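Local coordinates for ThiJ/pfpI family protein (Bacillus anthracis, PDB 3EFE) that is of unestablished function but belongs to the ThiJ/PfpI (DJ-1/PfpI) family, whose members share a flavodoxin-like alpha/beta fold and include proteases, chaperones and glyoxalases, at residues M16-Y21 against I53-G58; F9-N14 against I44-N49; Y21-A26 against A168-A173; K75-L80 against G105-A110; E27-R32 against P40-T45. One frame throughout, in Å; residues are numbered along the deposited sequence.

Starting from the N terminus, strand 8-11 enters contact 2, which closes a loop onto strand 43-47 and thereby completes a beta-alpha-beta unit. Helix 18-30 lies between those strands; its first turn enters contact 1, with the turn after strand 53-54, its middle contact 3 and its last turn contact 5. Contacts 1 and 2 cross along the chain, as do contacts 1 and 3 and contacts 2 and 3. Contact 5 falls within the spans of contacts 1 and 3. Contact 4, a second beta-alpha-beta pair, lies within the long loop that contact 3 closes on helix 169-179. Helices 18-30 and 169-179 are thereby packed together and against the central sheet.

Contact 1 (M16-Y21 against I53-G58); sequences MSDWEY and ITTMGG
D18, in the first turn of helix 18-30, holds the type I beta turn T55-G58 through both oxygens of its carboxylate, so that a side chain at a helix start grips a neighbouring turn. OD1 accepts a hydrogen bond from T55 OG1 at 2.7 Å on its syn lone pair, while OD2 accepts from the backbone N of G57 at 2.8 Å, the donor standing 34° out of the carboxylate plane. With two donors from one turn, the buried carboxylate is fixed in rotation, and these bonds would be expected to favour its charged form. Besides donating to D18 OD1, T55 OG1 accepts from the backbone N of L59, with a weak further bond from G57 N. Alongside, M56 N donates to M16 O at 2.9 Å, and G58 N closes the turn on T55 O.

Apolar contacts flank this polar centre. The methyl T55 CG2 touches both M16 CG and Y21 OH. On the other flank M56, extended beyond CG with chi2 at -176°, brings its sulfur to the indole of W19, whose own NE1 is satisfied by G166 O. The second subunit packs here too: its Y23 ring meets that of W19. The Met-aromatic contact is made at the ring edge, with M56 SD lying near the indole plane, 3.7 Å from W19 CZ3.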
# COMPACT_ATOMS: atom_id res chain seq x y z
N MET D 16 6.95 -5.99 7.78
CA MET D 16 5.50 -5.76 7.55
C MET D 16 5.25 -5.55 6.07
O MET D 16 6.03 -4.89 5.35
CB MET D 16 4.91 -4.67 8.42
CG MET D 16 5.56 -3.25 8.38
SD MET D 16 4.88 -2.08 9.50
CE MET D 16 3.35 -2.43 9.32
N SER D 17 4.21 -6.19 5.59
CA SER D 17 3.78 -6.14 4.18
C SER D 17 3.07 -4.81 3.79
O SER D 17 1.96 -4.60 4.19
CB SER D 17 2.85 -7.32 3.96
OG SER D 17 3.55 -8.55 4.21
N ASP D 18 3.73 -3.98 2.97
CA ASP D 18 3.33 -2.61 2.64
C ASP D 18 2.00 -2.47 1.94
O ASP D 18 1.27 -1.48 2.16
CB ASP D 18 4.37 -1.95 1.70
CG ASP D 18 5.80 -1.95 2.31
OD1 ASP D 18 6.36 -0.88 2.60
OD2 ASP D 18 6.34 -3.03 2.50
N TRP D 19 1.66 -3.45 1.11
CA TRP D 19 0.49 -3.32 0.29
C TRP D 19 -0.75 -3.55 1.14
O TRP D 19 -1.83 -3.23 0.71
CB TRP D 19 0.55 -4.22 -0.92
CG TRP D 19 0.36 -5.59 -0.62
CD1 TRP D 19 -0.81 -6.25 -0.61
CD2 TRP D 19 1.36 -6.51 -0.22
NE1 TRP D 19 -0.62 -7.50 -0.26
CE2 TRP D 19 0.71 -7.71 0.02
CE3 TRP D 19 2.75 -6.42 0.03
CZ2 TRP D 19 1.37 -8.85 0.44
CZ3 TRP D 19 3.41 -7.54 0.41
CH2 TRP D 19 2.72 -8.75 0.64
N GLU D 20 -0.57 -4.04 2.37
CA GLU D 20 -1.71 -4.63 3.10
C GLU D 20 -2.45 -3.55 3.93
O GLU D 20 -3.66 -3.64 4.14
CB GLU D 20 -1.28 -5.84 3.91
CG GLU D 20 -1.07 -7.03 3.03
CD GLU D 20 -0.61 -8.22 3.70
OE1 GLU D 20 -0.47 -8.21 4.95
OE2 GLU D 20 -0.42 -9.23 2.95
N TYR D 21 -1.73 -2.52 4.34
CA TYR D 21 -2.28 -1.45 5.22
C TYR D 21 -2.36 -0.10 4.56
O TYR D 21 -2.96 0.76 5.14
CB TYR D 21 -1.54 -1.32 6.60
CG TYR D 21 -0.10 -1.14 6.39
CD1 TYR D 21 0.41 0.09 5.99
CD2 TYR D 21 0.77 -2.25 6.41
CE1 TYR D 21 1.75 0.21 5.68
CE2 TYR D 21 2.08 -2.10 6.13
CZ TYR D 21 2.57 -0.89 5.79
OH TYR D 21 3.87 -0.75 5.50
N ILE D 53 12.17 -0.10 12.33
CA ILE D 53 11.76 -1.31 11.63
C ILE D 53 11.91 -1.01 10.17
O ILE D 53 12.02 0.13 9.76
CB ILE D 53 10.32 -1.72 12.04
CG1 ILE D 53 9.22 -0.83 11.44
CG2 ILE D 53 10.19 -1.62 13.54
CD1 ILE D 53 8.81 -1.11 10.03
N THR D 54 12.01 -2.05 9.37
CA THR D 54 12.17 -1.99 7.92
C THR D 54 10.99 -2.82 7.30
O THR D 54 10.78 -4.00 7.64
CB THR D 54 13.51 -2.61 7.52
OG1 THR D 54 14.58 -1.93 8.19
CG2 THR D 54 13.74 -2.51 5.98
N THR D 55 10.19 -2.21 6.45
CA THR D 55 9.06 -2.95 5.86
C THR D 55 9.59 -3.99 4.92
O THR D 55 10.73 -3.95 4.61
CB THR D 55 8.01 -2.01 5.17
OG1 THR D 55 8.58 -1.41 4.03
CG2 THR D 55 7.51 -0.91 6.15
N MET D 56 8.77 -4.97 4.49
CA MET D 56 9.10 -5.82 3.33
C MET D 56 9.53 -5.05 2.11
O MET D 56 10.36 -5.55 1.37
CB MET D 56 7.92 -6.76 2.96
CG MET D 56 8.22 -7.89 1.88
SD MET D 56 6.73 -8.76 1.50
CE MET D 56 7.25 -9.66 0.09
N GLY D 57 8.96 -3.86 1.87
CA GLY D 57 9.34 -3.03 0.79
C GLY D 57 10.60 -2.23 1.07
O GLY D 57 11.13 -1.58 0.18
N GLY D 58 11.13 -2.28 2.28
CA GLY D 58 12.44 -1.69 2.56
C GLY D 58 12.37 -0.33 3.18
O GLY D 58 13.35 0.36 3.24

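Contact 2 (F9-N14 against I44-N49); sequences FLYVFN and ITVGAN
F9, L10 and Y11 pair in parallel with I44, T45 and V46, joining the two strands of a beta-alpha-beta unit whose connecting helix is 18-30. The tight part is the strand ladder. L10 N donates to I44 O at 3.0 Å, V46 N to L10 O at 2.9 Å, and V12 N to V46 O at 2.9 Å, so L10 uses both its backbone polar atoms on one neighbour. CA-H...O contacts, such as that from Y11 CA to V46 O, fill in between them.

On the face bearing F9, I44 and V46, the F9 and I44 side chains lie side by side, pointing the same way, with F9 CE1 3.7 Å from I44 CD1, while F9 CB and CD1 both meet V46 CG1. T45 points to the other face, where V12 CG1 touches its CB at 3.6 Å and L59 of the second subunit packs on T45.

Beyond G47 direct pairing gives way and the packing thins. Y11 CG lies anti to the backbone N (chi1 -175°); its CD1 passes V46 O, and its OH, buried with no polar partner in the model, comes beside CB of partly exposed A48. Here a water takes over the ladder, donating to V12 O at 2.9 Å and accepting from A48 N at 2.7 Å.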
# COMPACT_ATOMS: atom_id res chain seq x y z
N PHE D 9 -4.23 2.64 15.90
CA PHE D 9 -2.86 2.12 16.05
C PHE D 9 -2.50 1.22 14.90
O PHE D 9 -3.30 0.40 14.50
CB PHE D 9 -2.73 1.35 17.35
CG PHE D 9 -2.93 2.21 18.57
CD1 PHE D 9 -1.95 3.12 18.94
CD2 PHE D 9 -4.07 2.13 19.30
CE1 PHE D 9 -2.08 3.90 20.03
CE2 PHE D 9 -4.25 2.96 20.44
CZ PHE D 9 -3.21 3.85 20.78
N LEU D 10 -1.29 1.39 14.35
CA LEU D 10 -0.76 0.40 13.45
C LEU D 10 0.44 -0.23 14.10
O LEU D 10 1.48 0.41 14.32
CB LEU D 10 -0.39 1.05 12.11
CG LEU D 10 0.29 0.16 11.07
CD1 LEU D 10 -0.72 -0.84 10.44
CD2 LEU D 10 1.12 0.99 10.08
N TYR D 11 0.36 -1.51 14.35
CA TYR D 11 1.56 -2.26 14.78
C TYR D 11 2.60 -2.37 13.67
O TYR D 11 2.32 -2.91 12.57
CB TYR D 11 1.13 -3.62 15.32
CG TYR D 11 2.24 -4.46 15.90
CD1 TYR D 11 2.99 -4.03 17.00
CD2 TYR D 11 2.53 -5.71 15.35
CE1 TYR D 11 4.02 -4.83 17.52
CE2 TYR D 11 3.50 -6.51 15.87
CZ TYR D 11 4.27 -6.06 16.95
OH TYR D 11 5.28 -6.89 17.41
N VAL D 12 3.79 -1.83 13.96
CA VAL D 12 4.93 -1.80 13.01
C VAL D 12 6.07 -2.74 13.46
O VAL D 12 6.46 -2.74 14.63
CB VAL D 12 5.43 -0.27 12.70
CG1 VAL D 12 4.26 0.52 12.09
CG2 VAL D 12 5.98 0.41 13.89
N PHE D 13 6.55 -3.55 12.52
CA PHE D 13 7.58 -4.62 12.75
C PHE D 13 8.35 -4.90 11.49
O PHE D 13 7.84 -4.72 10.39
CB PHE D 13 7.01 -5.93 13.27
CG PHE D 13 5.89 -6.50 12.44
CD1 PHE D 13 6.13 -7.51 11.55
CD2 PHE D 13 4.58 -5.99 12.56
CE1 PHE D 13 5.14 -8.01 10.80
CE2 PHE D 13 3.57 -6.48 11.79
CZ PHE D 13 3.84 -7.49 10.91
N ASN D 14 9.59 -5.39 11.67
CA ASN D 14 10.42 -5.71 10.54
C ASN D 14 9.66 -6.68 9.70
O ASN D 14 9.13 -7.64 10.24
CB ASN D 14 11.70 -6.42 10.94
CG ASN D 14 12.74 -5.50 11.56
OD1 ASN D 14 13.40 -5.93 12.49
ND2 ASN D 14 12.91 -4.26 11.07
N ILE D 44 -1.34 6.22 14.92
CA ILE D 44 -0.11 6.10 15.74
C ILE D 44 0.60 4.77 15.50
O ILE D 44 0.04 3.67 15.74
CB ILE D 44 -0.39 6.24 17.26
CG1 ILE D 44 -1.25 7.49 17.52
CG2 ILE D 44 0.96 6.34 18.06
CD1 ILE D 44 -2.26 7.33 18.67
N THR D 45 1.81 4.81 15.01
CA THR D 45 2.54 3.56 14.81
C THR D 45 3.06 3.02 16.17
O THR D 45 3.63 3.78 16.95
CB THR D 45 3.65 3.65 13.71
OG1 THR D 45 4.66 4.54 14.10
CG2 THR D 45 3.10 4.10 12.38
N VAL D 46 2.81 1.74 16.47
CA VAL D 46 3.31 1.12 17.71
C VAL D 46 4.22 -0.08 17.43
O VAL D 46 3.88 -0.94 16.69
CB VAL D 46 2.24 0.79 18.78
CG1 VAL D 46 0.82 0.74 18.26
CG2 VAL D 46 2.61 -0.49 19.47
N GLY D 47 5.41 -0.05 18.00
CA GLY D 47 6.44 -1.06 17.77
C GLY D 47 6.46 -1.94 18.97
O GLY D 47 5.86 -1.58 20.01
N ALA D 48 7.11 -3.11 18.83
CA ALA D 48 7.38 -3.98 20.01
C ALA D 48 8.24 -3.18 20.98
O ALA D 48 8.12 -3.37 22.18
CB ALA D 48 8.08 -5.32 19.63
N ASN D 49 9.09 -2.32 20.43
CA ASN D 49 9.91 -1.38 21.12
C ASN D 49 10.20 -0.21 20.14
O ASN D 49 9.71 -0.21 19.03
CB ASN D 49 11.20 -2.05 21.47
CG ASN D 49 11.99 -2.45 20.24
OD1 ASN D 49 11.97 -1.76 19.20
ND2 ASN D 49 12.69 -3.56 20.34
O HOH W 1 8.49 -3.62 16.51

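Contact 3 (Y21-A26 against A168-A173); sequences YGYLIA and APLEFA
Y23 and L24 on helix 18-30 meet P169, L170, F172 and A173 in the first turns of helix 169-179. The short segments cross at -32° with their axes 8.1 Å apart, close enough for the small side chain of A173 to fit between the helices.

The contact with an aromatic face comes from L170. Its CD2 sits 4.0 Å from the centroid of the Y23 ring and only 4° off the ring normal, a CH-pi contact over the centre of the face. P169 approaches the same ring differently, its CB lying at the edge, near the plane, beside CD2. The ring is also engaged by the second subunit, where it meets W19 of that chain, so this tyrosine belongs to the dimer interface as well as to the helix pair.

Aliphatic packing makes up the next group. A173 CB touches both Y23 CB and L24 CB, each at 4.0 Å. In L24, CG lies anti to the backbone N (chi1 -174°), beside its own carbonyl carbon. The two methyls find different partners: CD1 rests against A173 O, whereas CD2 reaches F172 CE2 at 3.9 Å, the two side chains crossing at about a right angle. Past these, L24 continues onto V176 and I79.

Polar contact is slight. No direct hydrogen bond joins 21-26 to 168-173; one water donates to P169 O at 2.9 Å and accepts weakly from L24 N, one of the amides at the kink of helix 18-30. Cohesion between these segments therefore rests chiefly on buried apolar contact, with a single water as the polar link.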
# COMPACT_ATOMS: atom_id res chain seq x y z
N TYR D 21 -1.73 -2.52 4.34
CA TYR D 21 -2.28 -1.45 5.22
C TYR D 21 -2.36 -0.10 4.56
O TYR D 21 -2.96 0.76 5.14
CB TYR D 21 -1.54 -1.32 6.60
CG TYR D 21 -0.10 -1.14 6.39
CD1 TYR D 21 0.41 0.09 5.99
CD2 TYR D 21 0.77 -2.25 6.41
CE1 TYR D 21 1.75 0.21 5.68
CE2 TYR D 21 2.08 -2.10 6.13
CZ TYR D 21 2.57 -0.89 5.79
OH TYR D 21 3.87 -0.75 5.50
N GLY D 22 -1.88 0.06 3.33
CA GLY D 22 -1.71 1.37 2.71
C GLY D 22 -2.96 2.21 2.46
O GLY D 22 -2.97 3.39 2.75
N TYR D 23 -3.96 1.60 1.85
CA TYR D 23 -5.30 2.14 1.70
C TYR D 23 -5.92 2.54 3.04
O TYR D 23 -6.43 3.67 3.20
CB TYR D 23 -6.20 1.07 1.08
CG TYR D 23 -5.99 0.69 -0.42
CD1 TYR D 23 -6.15 1.63 -1.42
CD2 TYR D 23 -5.69 -0.63 -0.80
CE1 TYR D 23 -6.02 1.30 -2.71
CE2 TYR D 23 -5.51 -0.98 -2.14
CZ TYR D 23 -5.70 -0.01 -3.08
OH TYR D 23 -5.56 -0.28 -4.42
N LEU D 24 -5.91 1.62 3.99
CA LEU D 24 -6.58 1.88 5.24
C LEU D 24 -5.98 3.06 5.98
O LEU D 24 -6.67 3.99 6.34
CB LEU D 24 -6.59 0.62 6.13
CG LEU D 24 -7.37 0.66 7.44
CD1 LEU D 24 -8.88 1.26 7.24
CD2 LEU D 24 -7.37 -0.70 8.08
N ILE D 25 -4.68 3.02 6.20
CA ILE D 25 -4.03 4.05 6.99
C ILE D 25 -4.05 5.49 6.36
O ILE D 25 -4.12 6.51 7.06
CB ILE D 25 -2.61 3.60 7.49
CG1 ILE D 25 -1.61 3.44 6.35
CG2 ILE D 25 -2.77 2.44 8.41
CD1 ILE D 25 -0.15 3.63 6.78
N ALA D 26 -3.98 5.54 5.03
CA ALA D 26 -4.00 6.78 4.28
C ALA D 26 -5.36 7.42 4.37
O ALA D 26 -5.53 8.64 4.47
CB ALA D 26 -3.61 6.46 2.82
N ALA D 168 -6.34 -9.06 -0.38
CA ALA D 168 -7.57 -8.28 -0.35
C ALA D 168 -7.44 -7.02 0.55
O ALA D 168 -8.27 -6.81 1.45
CB ALA D 168 -8.73 -9.19 0.16
N PRO D 169 -6.43 -6.14 0.28
CA PRO D 169 -6.33 -4.91 1.10
C PRO D 169 -7.47 -3.87 0.98
O PRO D 169 -7.73 -3.12 1.95
CB PRO D 169 -4.99 -4.32 0.68
CG PRO D 169 -4.59 -5.01 -0.56
CD PRO D 169 -5.36 -6.24 -0.73
N LEU D 170 -8.13 -3.77 -0.18
CA LEU D 170 -9.25 -2.81 -0.38
C LEU D 170 -10.44 -3.25 0.37
O LEU D 170 -11.15 -2.41 0.97
CB LEU D 170 -9.71 -2.80 -1.83
CG LEU D 170 -9.53 -1.65 -2.81
CD1 LEU D 170 -10.42 -1.86 -4.09
CD2 LEU D 170 -9.79 -0.30 -2.12
N GLU D 171 -10.74 -4.56 0.26
CA GLU D 171 -11.82 -5.18 1.01
C GLU D 171 -11.58 -5.08 2.54
O GLU D 171 -12.52 -4.79 3.30
CB GLU D 171 -11.97 -6.69 0.64
CG GLU D 171 -12.64 -6.93 -0.64
CD GLU D 171 -11.74 -6.65 -1.84
OE1 GLU D 171 -10.45 -6.57 -1.73
OE2 GLU D 171 -12.38 -6.55 -2.93
N PHE D 172 -10.35 -5.39 2.95
CA PHE D 172 -9.89 -5.18 4.32
C PHE D 172 -10.17 -3.75 4.78
O PHE D 172 -10.77 -3.54 5.83
CB PHE D 172 -8.42 -5.54 4.43
CG PHE D 172 -7.81 -5.37 5.84
CD1 PHE D 172 -8.29 -6.11 6.93
CD2 PHE D 172 -6.74 -4.52 6.05
CE1 PHE D 172 -7.69 -5.99 8.16
CE2 PHE D 172 -6.18 -4.36 7.31
CZ PHE D 172 -6.60 -5.15 8.35
N ALA D 173 -9.77 -2.79 3.98
CA ALA D 173 -9.87 -1.34 4.31
C ALA D 173 -11.34 -0.92 4.38
O ALA D 173 -11.75 -0.20 5.26
CB ALA D 173 -9.10 -0.48 3.27
O HOH W 2 -5.58 -1.69 3.30

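Contact 4 (K75-L80 against G105-A110); sequences KDLLIL and GTIVAA
The parallel pair at the heart of the central sheet, strands 77-80 and 107-111 of a beta-alpha-beta unit linked by helix 92-104, brings L77, L78, I79 and L80 beside I107, V108, A109 and A110. The strand segments run only 14° apart. Bonds alternate between the strands: I107 N to D76 O, L78 N to I107 O at 2.9 Å, A109 N to L78 O at 2.9 Å, and L80 N to A109 O. Those donated by L78 and A109 are nearly straight, 172° and 173° at the hydrogen.

At the start of the pair the geometry differs. K75 N reaches G105 O at 3.0 Å from well above the carbonyl plane. G105, with positive phi, is the C-prime residue of the Schellman motif that ends helix 92-104, so the helix terminus is tied directly to the chain entering strand 77-80. T106 OG1 is buried nearby without a partner in the model.

Side chains alternate between two faces. On one, L77 CD1 meets I107 CG2 at 3.9 Å and also A109 CB. On the other, L80 CD1 lies 3.9 Å from V108 CG2 and 4.1 Å from A110 CB.

L78 and L80 pack on I98, and V108 on L102, of helix 92-104. L77 and A109 lie under V176 of helix 169-179, I79 under L24 and I25 of helix 18-30, and strand 8-11 flanks strand 77-80 within the sheet.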
# COMPACT_ATOMS: atom_id res chain seq x y z
N LYS D 75 -13.43 0.55 21.59
CA LYS D 75 -13.52 1.28 20.33
C LYS D 75 -12.24 1.96 19.75
O LYS D 75 -12.36 2.65 18.71
CB LYS D 75 -14.62 2.30 20.38
CG LYS D 75 -15.91 1.86 21.04
CD LYS D 75 -16.43 0.46 20.67
CE LYS D 75 -17.77 0.13 21.48
NZ LYS D 75 -17.74 0.48 22.99
N ASP D 76 -11.04 1.76 20.34
CA ASP D 76 -9.79 2.17 19.67
C ASP D 76 -9.71 1.27 18.44
O ASP D 76 -10.46 0.31 18.33
CB ASP D 76 -8.55 2.03 20.57
CG ASP D 76 -8.36 3.26 21.57
OD1 ASP D 76 -9.00 4.30 21.30
OD2 ASP D 76 -7.56 3.19 22.57
N LEU D 77 -8.85 1.60 17.51
CA LEU D 77 -8.56 0.71 16.35
C LEU D 77 -7.12 0.25 16.42
O LEU D 77 -6.20 1.08 16.53
CB LEU D 77 -8.86 1.38 14.96
CG LEU D 77 -8.42 0.61 13.65
CD1 LEU D 77 -9.28 -0.66 13.32
CD2 LEU D 77 -8.39 1.62 12.44
N LEU D 78 -6.95 -1.07 16.33
CA LEU D 78 -5.60 -1.70 16.19
C LEU D 78 -5.46 -2.49 14.89
O LEU D 78 -6.10 -3.49 14.73
CB LEU D 78 -5.30 -2.64 17.34
CG LEU D 78 -3.92 -3.33 17.36
CD1 LEU D 78 -2.74 -2.36 17.44
CD2 LEU D 78 -3.89 -4.38 18.51
N ILE D 79 -4.62 -1.98 13.97
CA ILE D 79 -4.28 -2.64 12.69
C ILE D 79 -3.05 -3.62 12.83
O ILE D 79 -1.92 -3.24 13.23
CB ILE D 79 -4.00 -1.60 11.54
CG1 ILE D 79 -5.16 -0.63 11.42
CG2 ILE D 79 -3.72 -2.32 10.17
CD1 ILE D 79 -4.80 0.76 10.82
N LEU D 80 -3.28 -4.88 12.47
CA LEU D 80 -2.18 -5.83 12.38
C LEU D 80 -1.95 -6.28 10.94
O LEU D 80 -2.70 -7.08 10.40
CB LEU D 80 -2.39 -7.02 13.30
CG LEU D 80 -3.07 -6.70 14.64
CD1 LEU D 80 -3.69 -8.04 15.14
CD2 LEU D 80 -2.11 -6.00 15.60
N GLY D 105 -13.19 -4.14 24.11
CA GLY D 105 -13.97 -3.80 22.90
C GLY D 105 -13.19 -3.00 21.87
O GLY D 105 -13.76 -2.34 21.02
N THR D 106 -11.87 -3.10 21.91
CA THR D 106 -11.08 -2.42 20.89
C THR D 106 -11.24 -3.18 19.57
O THR D 106 -11.26 -4.42 19.57
CB THR D 106 -9.62 -2.24 21.28
OG1 THR D 106 -8.83 -3.05 20.48
CG2 THR D 106 -9.36 -2.54 22.70
N ILE D 107 -11.51 -2.45 18.47
CA ILE D 107 -11.66 -3.04 17.12
C ILE D 107 -10.25 -3.52 16.70
O ILE D 107 -9.32 -2.72 16.67
CB ILE D 107 -12.17 -2.02 16.07
CG1 ILE D 107 -13.41 -1.25 16.56
CG2 ILE D 107 -12.36 -2.65 14.66
CD1 ILE D 107 -14.54 -2.07 17.02
N VAL D 108 -10.10 -4.81 16.46
CA VAL D 108 -8.82 -5.32 15.94
C VAL D 108 -8.97 -5.82 14.52
O VAL D 108 -9.89 -6.55 14.19
CB VAL D 108 -8.00 -6.30 16.92
CG1 VAL D 108 -8.73 -6.56 18.19
CG2 VAL D 108 -7.45 -7.55 16.18
N ALA D 109 -8.08 -5.32 13.67
CA ALA D 109 -8.12 -5.55 12.23
C ALA D 109 -6.80 -6.23 11.90
O ALA D 109 -5.75 -5.57 12.05
CB ALA D 109 -8.22 -4.21 11.48
N ALA D 110 -6.88 -7.53 11.51
CA ALA D 110 -5.72 -8.43 11.20
C ALA D 110 -5.77 -8.85 9.75
O ALA D 110 -6.80 -9.25 9.25
CB ALA D 110 -5.76 -9.69 12.04

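Contact 5 (E27-R32 against P40-T45); sequences ELNSGR and PLKVIT
L28 and L41 are brought side by side by different first torsions: CG of L28 lies anti to the carbonyl carbon (chi1 -77°), that of L41 anti to the backbone N (chi1 -171°). Both side chains then point the same way, and their CD2 methyls meet at 3.7 Å. V43 CG2 continues this apolar seam against L28 CB at 4.0 Å and N29 CB at 3.9 Å, so the last turn of helix 18-30 rests on the chain leading into strand 43-47.

The backbone is joined by L41 N, which donates to L28 O at 3.0 Å. At the exposed margin K42, bent along its chain, curls back toward the helix: NZ makes a weak hydrogen bond to N29 O at 3.1 Å. P40 packs its ring on the same end, CB against N29 O and CG against S30 O.

The helix ends at S30, and G31, with positive phi, leaves it beside P40. Just before G31, S30 OG accepts from R32 N in an ST turn and is also bonded to A26 O. R32 turns away from the strand and forms a side-on salt bridge with E27 through NE and NH2, one nitrogen to each carboxylate oxygen; R32 NH2 lies 2.7 Å from E27 OE2. The whole is the helix-to-strand return of a beta-alpha-beta crossover, strand 8-11, helix 18-30 and strand 43-47, in an alpha/beta fold of the DJ-1/PfpI family.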
# COMPACT_ATOMS: atom_id res chain seq x y z
N GLU D 27 -6.41 6.64 4.34
CA GLU D 27 -7.76 7.22 4.38
C GLU D 27 -8.12 7.73 5.79
O GLU D 27 -8.79 8.75 5.96
CB GLU D 27 -8.78 6.18 3.93
CG GLU D 27 -8.73 5.83 2.47
CD GLU D 27 -8.85 7.02 1.53
OE1 GLU D 27 -9.15 8.14 1.99
OE2 GLU D 27 -8.66 6.83 0.31
N LEU D 28 -7.67 6.98 6.78
CA LEU D 28 -7.84 7.28 8.18
C LEU D 28 -7.04 8.50 8.59
O LEU D 28 -7.57 9.49 9.01
CB LEU D 28 -7.41 6.07 9.03
CG LEU D 28 -8.47 4.95 9.04
CD1 LEU D 28 -7.91 3.79 9.76
CD2 LEU D 28 -9.79 5.48 9.66
N ASN D 29 -5.75 8.43 8.37
CA ASN D 29 -4.89 9.53 8.81
C ASN D 29 -5.21 10.87 8.08
O ASN D 29 -5.10 11.94 8.64
CB ASN D 29 -3.41 9.07 8.73
CG ASN D 29 -2.47 10.00 9.40
OD1 ASN D 29 -1.68 10.73 8.76
ND2 ASN D 29 -2.46 9.95 10.71
N SER D 30 -5.61 10.82 6.81
CA SER D 30 -6.00 12.05 6.13
C SER D 30 -7.43 12.56 6.45
O SER D 30 -7.67 13.77 6.37
CB SER D 30 -5.88 11.88 4.61
OG SER D 30 -6.82 10.97 4.12
N GLY D 31 -8.36 11.63 6.68
CA GLY D 31 -9.72 11.94 6.85
C GLY D 31 -10.37 12.50 5.62
O GLY D 31 -11.53 13.04 5.70
N ARG D 32 -9.67 12.47 4.49
CA ARG D 32 -10.20 13.23 3.34
C ARG D 32 -11.61 12.85 2.87
O ARG D 32 -12.28 13.65 2.32
CB ARG D 32 -9.27 13.11 2.15
CG ARG D 32 -8.99 11.69 1.76
CD ARG D 32 -8.05 11.59 0.64
NE ARG D 32 -7.98 10.21 0.18
CZ ARG D 32 -7.45 9.84 -1.00
NH1 ARG D 32 -6.88 10.70 -1.81
NH2 ARG D 32 -7.47 8.59 -1.37
N PRO D 40 -9.76 13.79 10.96
CA PRO D 40 -8.95 12.60 10.65
C PRO D 40 -8.78 11.68 11.84
O PRO D 40 -8.77 12.16 12.95
CB PRO D 40 -7.60 13.19 10.24
CG PRO D 40 -7.99 14.58 9.67
CD PRO D 40 -9.08 15.03 10.57
N LEU D 41 -8.69 10.38 11.62
CA LEU D 41 -8.34 9.45 12.69
C LEU D 41 -6.86 9.25 12.60
O LEU D 41 -6.41 8.47 11.77
CB LEU D 41 -9.03 8.13 12.48
CG LEU D 41 -8.93 7.16 13.63
CD1 LEU D 41 -9.22 7.82 14.97
CD2 LEU D 41 -9.90 6.00 13.37
N LYS D 42 -6.10 9.98 13.41
CA LYS D 42 -4.62 9.92 13.40
C LYS D 42 -4.14 8.51 13.72
O LYS D 42 -4.64 7.89 14.65
CB LYS D 42 -4.01 10.94 14.39
CG LYS D 42 -4.19 12.41 13.95
CD LYS D 42 -3.25 12.76 12.72
CE LYS D 42 -4.04 13.09 11.40
NZ LYS D 42 -3.21 13.77 10.32
N VAL D 43 -3.29 7.98 12.84
CA VAL D 43 -2.69 6.66 12.95
C VAL D 43 -1.37 6.83 13.74
O VAL D 43 -0.46 7.57 13.32
CB VAL D 43 -2.50 5.99 11.57
CG1 VAL D 43 -1.68 4.59 11.66
CG2 VAL D 43 -3.87 5.82 10.88
N ILE D 44 -1.34 6.22 14.92
CA ILE D 44 -0.11 6.10 15.74
C ILE D 44 0.60 4.77 15.50
O ILE D 44 0.04 3.67 15.74
CB ILE D 44 -0.39 6.24 17.26
CG1 ILE D 44 -1.25 7.49 17.52
CG2 ILE D 44 0.96 6.34 18.06
CD1 ILE D 44 -2.26 7.33 18.67
N THR D 45 1.81 4.81 15.01
CA THR D 45 2.54 3.56 14.81
C THR D 45 3.06 3.02 16.17
O THR D 45 3.63 3.78 16.95
CB THR D 45 3.65 3.65 13.71
OG1 THR D 45 4.66 4.54 14.10
CG2 THR D 45 3.10 4.10 12.38